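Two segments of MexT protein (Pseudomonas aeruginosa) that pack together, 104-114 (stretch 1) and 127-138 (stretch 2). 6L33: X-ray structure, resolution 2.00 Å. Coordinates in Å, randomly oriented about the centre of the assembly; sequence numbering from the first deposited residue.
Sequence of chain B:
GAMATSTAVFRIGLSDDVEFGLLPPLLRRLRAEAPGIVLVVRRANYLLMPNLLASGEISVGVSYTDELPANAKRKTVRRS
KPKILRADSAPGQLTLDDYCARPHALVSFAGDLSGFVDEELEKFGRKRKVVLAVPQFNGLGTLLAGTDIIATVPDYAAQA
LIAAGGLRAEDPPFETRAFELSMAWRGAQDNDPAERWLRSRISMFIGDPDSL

Stretch 1 104-114: HALVSFAGDLS
Stretch 2, residues 127-138: KRKVVLAVPQFN

The strand ending at Val107 and the strand ending at Val134 run side by side and parallel, their axes 4.7 Å apart at closest and inclined by 23°. His104 pairs with Val130, but Ala105 pairs with Leu132, Leu106 with Ala133 and Val107 with Val134; the one-residue shift is a beta bulge, and the extra residue is Val131, whose phi/psi of -109/-11° departs from the extended values around it. As parallel strands require, alternate residues of stretch 1 bond to both sides of their partners. His104 N donates to Lys129 O (3.0 Å) and His104 O accepts from Val131 N (2.9 Å); Leu106 N reaches Leu132 O (2.8 Å) and Leu106 O receives Val134 N (2.9 Å). Ser108 N to Val134 O (2.9 Å) continues the ladder just beyond the strand.

The stretches bury 904 Å² between them. One face of the sheet carries buried His104, Val130 and Ala133, with Leu106 (t, p). The His104 ring (chi1 m) lies against the aliphatic part of Arg128, whose CD sits 3.6 Å from the ring centroid, almost on its normal; Arg128, p at chi1 and then extended, thus offers methylene to the ring while its guanidinium edge meets Leu106 CD1, 3.5 Å from Arg128 NH2. Leu113 (m, t) folds back from the loop, placing CD2 4.0 Å from Val130 CG1 and 4.2 Å from Ala133 CB, so the leucine end covers Val130 (t) and the small Ala133. Ser108 OG steadies that loop by donating to Asp112 O (3.0 Å), and Gly111 adopts a positive phi of 84° that would jam a CB against the preceding carbonyl.

The other face carries Ala105, Leu132 (t, p), Val107 (t) and Val134 (m); beta-branched valines suit extended backbone. Ala105 CB lies 4.3 Å from Leu132 CD2. Both Val107 methyls meet Phe137 (m, chi2 -69°): CG1 over the ring, 4.0 Å from its centroid, and CG2 3.7 Å from CE1. Phe109 (m, chi2 -68°) closes this end, its CZ 4.1 Å from Phe137 CE2.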

# COMPACT_ATOMS: atom_id res chain seq x y z
N HIS B 104 -15.77 13.64 -0.24
CA HIS B 104 -14.33 13.63 -0.44
C HIS B 104 -13.71 12.33 0.05
O HIS B 104 -14.16 11.72 1.02
CB HIS B 104 -13.67 14.81 0.27
CG HIS B 104 -14.09 16.14 -0.28
ND1 HIS B 104 -13.31 16.85 -1.16
CD2 HIS B 104 -15.21 16.86 -0.10
CE1 HIS B 104 -13.93 17.97 -1.49
NE2 HIS B 104 -15.09 18.00 -0.86
N ALA B 105 -12.67 11.91 -0.66
CA ALA B 105 -11.79 10.83 -0.24
C ALA B 105 -10.47 11.44 0.21
O ALA B 105 -9.91 12.29 -0.49
CB ALA B 105 -11.55 9.82 -1.37
N LEU B 106 -10.00 11.03 1.38
CA LEU B 106 -8.80 11.58 1.98
C LEU B 106 -7.73 10.50 2.05
O LEU B 106 -7.99 9.40 2.54
CB LEU B 106 -9.10 12.12 3.38
CG LEU B 106 -7.95 12.76 4.16
CD1 LEU B 106 -7.52 14.06 3.49
CD2 LEU B 106 -8.35 13.00 5.61
N VAL B 107 -6.53 10.81 1.55
CA VAL B 107 -5.38 9.94 1.77
C VAL B 107 -4.83 10.29 3.15
O VAL B 107 -4.09 11.26 3.31
CB VAL B 107 -4.32 10.10 0.67
CG1 VAL B 107 -3.19 9.09 0.89
CG2 VAL B 107 -4.95 9.91 -0.70
N SER B 108 -5.22 9.50 4.15
CA SER B 108 -4.83 9.72 5.53
C SER B 108 -4.01 8.52 5.99
O SER B 108 -4.49 7.39 5.93
CB SER B 108 -6.06 9.92 6.42
OG SER B 108 -5.71 9.86 7.79
N PHE B 109 -2.79 8.78 6.43
CA PHE B 109 -1.86 7.71 6.77
C PHE B 109 -2.02 7.20 8.19
O PHE B 109 -1.36 6.22 8.56
CB PHE B 109 -0.42 8.19 6.52
CG PHE B 109 -0.19 8.68 5.12
CD1 PHE B 109 -0.22 7.81 4.05
CD2 PHE B 109 0.01 10.03 4.87
CE1 PHE B 109 -0.02 8.26 2.76
CE2 PHE B 109 0.21 10.49 3.59
CZ PHE B 109 0.20 9.60 2.53
N ALA B 110 -2.89 7.82 8.99
CA ALA B 110 -3.09 7.38 10.37
C ALA B 110 -4.56 7.36 10.78
O ALA B 110 -4.86 7.39 11.97
CB ALA B 110 -2.30 8.25 11.34
N GLY B 111 -5.49 7.34 9.82
CA GLY B 111 -6.89 7.18 10.14
C GLY B 111 -7.64 8.44 10.51
O GLY B 111 -8.78 8.34 10.98
N ASP B 112 -7.05 9.61 10.32
CA ASP B 112 -7.78 10.85 10.58
C ASP B 112 -8.80 11.10 9.47
O ASP B 112 -8.55 10.80 8.30
CB ASP B 112 -6.81 12.03 10.68
CG ASP B 112 -7.38 13.17 11.50
OD1 ASP B 112 -8.54 13.07 11.93
OD2 ASP B 112 -6.65 14.17 11.71
N LEU B 113 -9.95 11.63 9.85
CA LEU B 113 -10.98 11.98 8.88
C LEU B 113 -10.88 13.42 8.39
O LEU B 113 -11.68 13.82 7.54
CB LEU B 113 -12.37 11.73 9.48
CG LEU B 113 -12.88 10.30 9.28
CD1 LEU B 113 -14.25 10.12 9.92
CD2 LEU B 113 -12.92 9.95 7.80
N SER B 114 -9.93 14.19 8.90
CA SER B 114 -9.70 15.54 8.43
C SER B 114 -8.23 15.70 8.07
O SER B 114 -7.36 14.96 8.55
CB SER B 114 -10.11 16.59 9.47
OG SER B 114 -11.46 16.41 9.86
N LYS B 127 -16.29 24.22 5.02
CA LYS B 127 -16.02 22.84 5.41
C LYS B 127 -16.45 21.91 4.29
O LYS B 127 -17.08 22.31 3.31
CB LYS B 127 -16.73 22.49 6.72
CG LYS B 127 -18.22 22.79 6.74
CD LYS B 127 -18.81 22.58 8.12
CE LYS B 127 -20.30 22.86 8.15
NZ LYS B 127 -21.06 21.90 7.29
N ARG B 128 -16.08 20.64 4.45
CA ARG B 128 -16.39 19.60 3.49
C ARG B 128 -16.67 18.31 4.25
O ARG B 128 -16.32 18.18 5.43
CB ARG B 128 -15.24 19.39 2.49
CG ARG B 128 -13.98 18.85 3.15
CD ARG B 128 -12.87 18.55 2.16
NE ARG B 128 -11.73 17.92 2.82
CZ ARG B 128 -10.74 17.31 2.19
NH1 ARG B 128 -10.73 17.24 0.87
NH2 ARG B 128 -9.75 16.75 2.88
N LYS B 129 -17.30 17.35 3.57
CA LYS B 129 -17.62 16.06 4.16
C LYS B 129 -16.70 15.00 3.55
O LYS B 129 -16.73 14.76 2.34
CB LYS B 129 -19.09 15.70 3.94
CG LYS B 129 -19.52 14.41 4.63
CD LYS B 129 -19.07 14.37 6.09
CE LYS B 129 -20.22 14.03 7.03
NZ LYS B 129 -19.83 13.03 8.06
N VAL B 130 -15.89 14.38 4.39
CA VAL B 130 -15.06 13.25 3.99
C VAL B 130 -15.84 11.97 4.26
O VAL B 130 -16.33 11.76 5.37
CB VAL B 130 -13.72 13.26 4.73
CG1 VAL B 130 -12.90 12.01 4.38
CG2 VAL B 130 -12.94 14.52 4.41
N VAL B 131 -15.97 11.12 3.24
CA VAL B 131 -16.68 9.85 3.37
C VAL B 131 -15.75 8.66 3.35
O VAL B 131 -16.19 7.54 3.65
CB VAL B 131 -17.75 9.69 2.28
CG1 VAL B 131 -18.79 10.79 2.37
CG2 VAL B 131 -17.10 9.66 0.90
N LEU B 132 -14.47 8.85 3.01
CA LEU B 132 -13.56 7.73 2.84
C LEU B 132 -12.15 8.20 3.16
O LEU B 132 -11.69 9.22 2.64
CB LEU B 132 -13.62 7.20 1.40
CG LEU B 132 -12.77 5.96 1.13
CD1 LEU B 132 -13.39 4.74 1.79
CD2 LEU B 132 -12.61 5.74 -0.37
N ALA B 133 -11.47 7.45 4.01
CA ALA B 133 -10.06 7.67 4.31
C ALA B 133 -9.30 6.41 3.93
O ALA B 133 -9.60 5.33 4.43
CB ALA B 133 -9.85 8.02 5.78
N VAL B 134 -8.33 6.56 3.03
CA VAL B 134 -7.53 5.42 2.58
C VAL B 134 -6.07 5.68 2.96
O VAL B 134 -5.66 6.84 3.05
CB VAL B 134 -7.69 5.18 1.07
CG1 VAL B 134 -9.15 4.86 0.75
CG2 VAL B 134 -7.22 6.39 0.29
N PRO B 135 -5.27 4.64 3.19
CA PRO B 135 -3.88 4.84 3.63
C PRO B 135 -2.85 4.95 2.52
O PRO B 135 -1.65 4.98 2.83
CB PRO B 135 -3.64 3.57 4.46
CG PRO B 135 -4.46 2.52 3.78
CD PRO B 135 -5.67 3.22 3.20
N GLN B 136 -3.25 5.02 1.26
CA GLN B 136 -2.30 5.06 0.16
C GLN B 136 -2.93 5.75 -1.04
O GLN B 136 -4.13 6.00 -1.08
CB GLN B 136 -1.82 3.66 -0.23
CG GLN B 136 -2.89 2.84 -0.92
CD GLN B 136 -2.56 1.37 -0.95
OE1 GLN B 136 -1.76 0.88 -0.15
NE2 GLN B 136 -3.17 0.64 -1.88
N PHE B 137 -2.09 6.03 -2.03
CA PHE B 137 -2.51 6.70 -3.26
C PHE B 137 -2.99 5.71 -4.32
O PHE B 137 -4.05 5.91 -4.91
CB PHE B 137 -1.37 7.55 -3.81
CG PHE B 137 -1.09 8.78 -3.00
CD1 PHE B 137 -2.00 9.82 -2.96
CD2 PHE B 137 0.08 8.89 -2.27
CE1 PHE B 137 -1.75 10.95 -2.21
CE2 PHE B 137 0.34 10.02 -1.51
CZ PHE B 137 -0.58 11.06 -1.48
N ASN B 138 -2.23 4.65 -4.57
CA ASN B 138 -2.57 3.74 -5.66
C ASN B 138 -3.88 3.01 -5.37
O ASN B 138 -4.22 2.72 -4.22
CB ASN B 138 -1.44 2.73 -5.89
CG ASN B 138 -1.07 1.95 -4.64
OD1 ASN B 138 -1.85 1.16 -4.13
ND2 ASN B 138 0.15 2.17 -4.16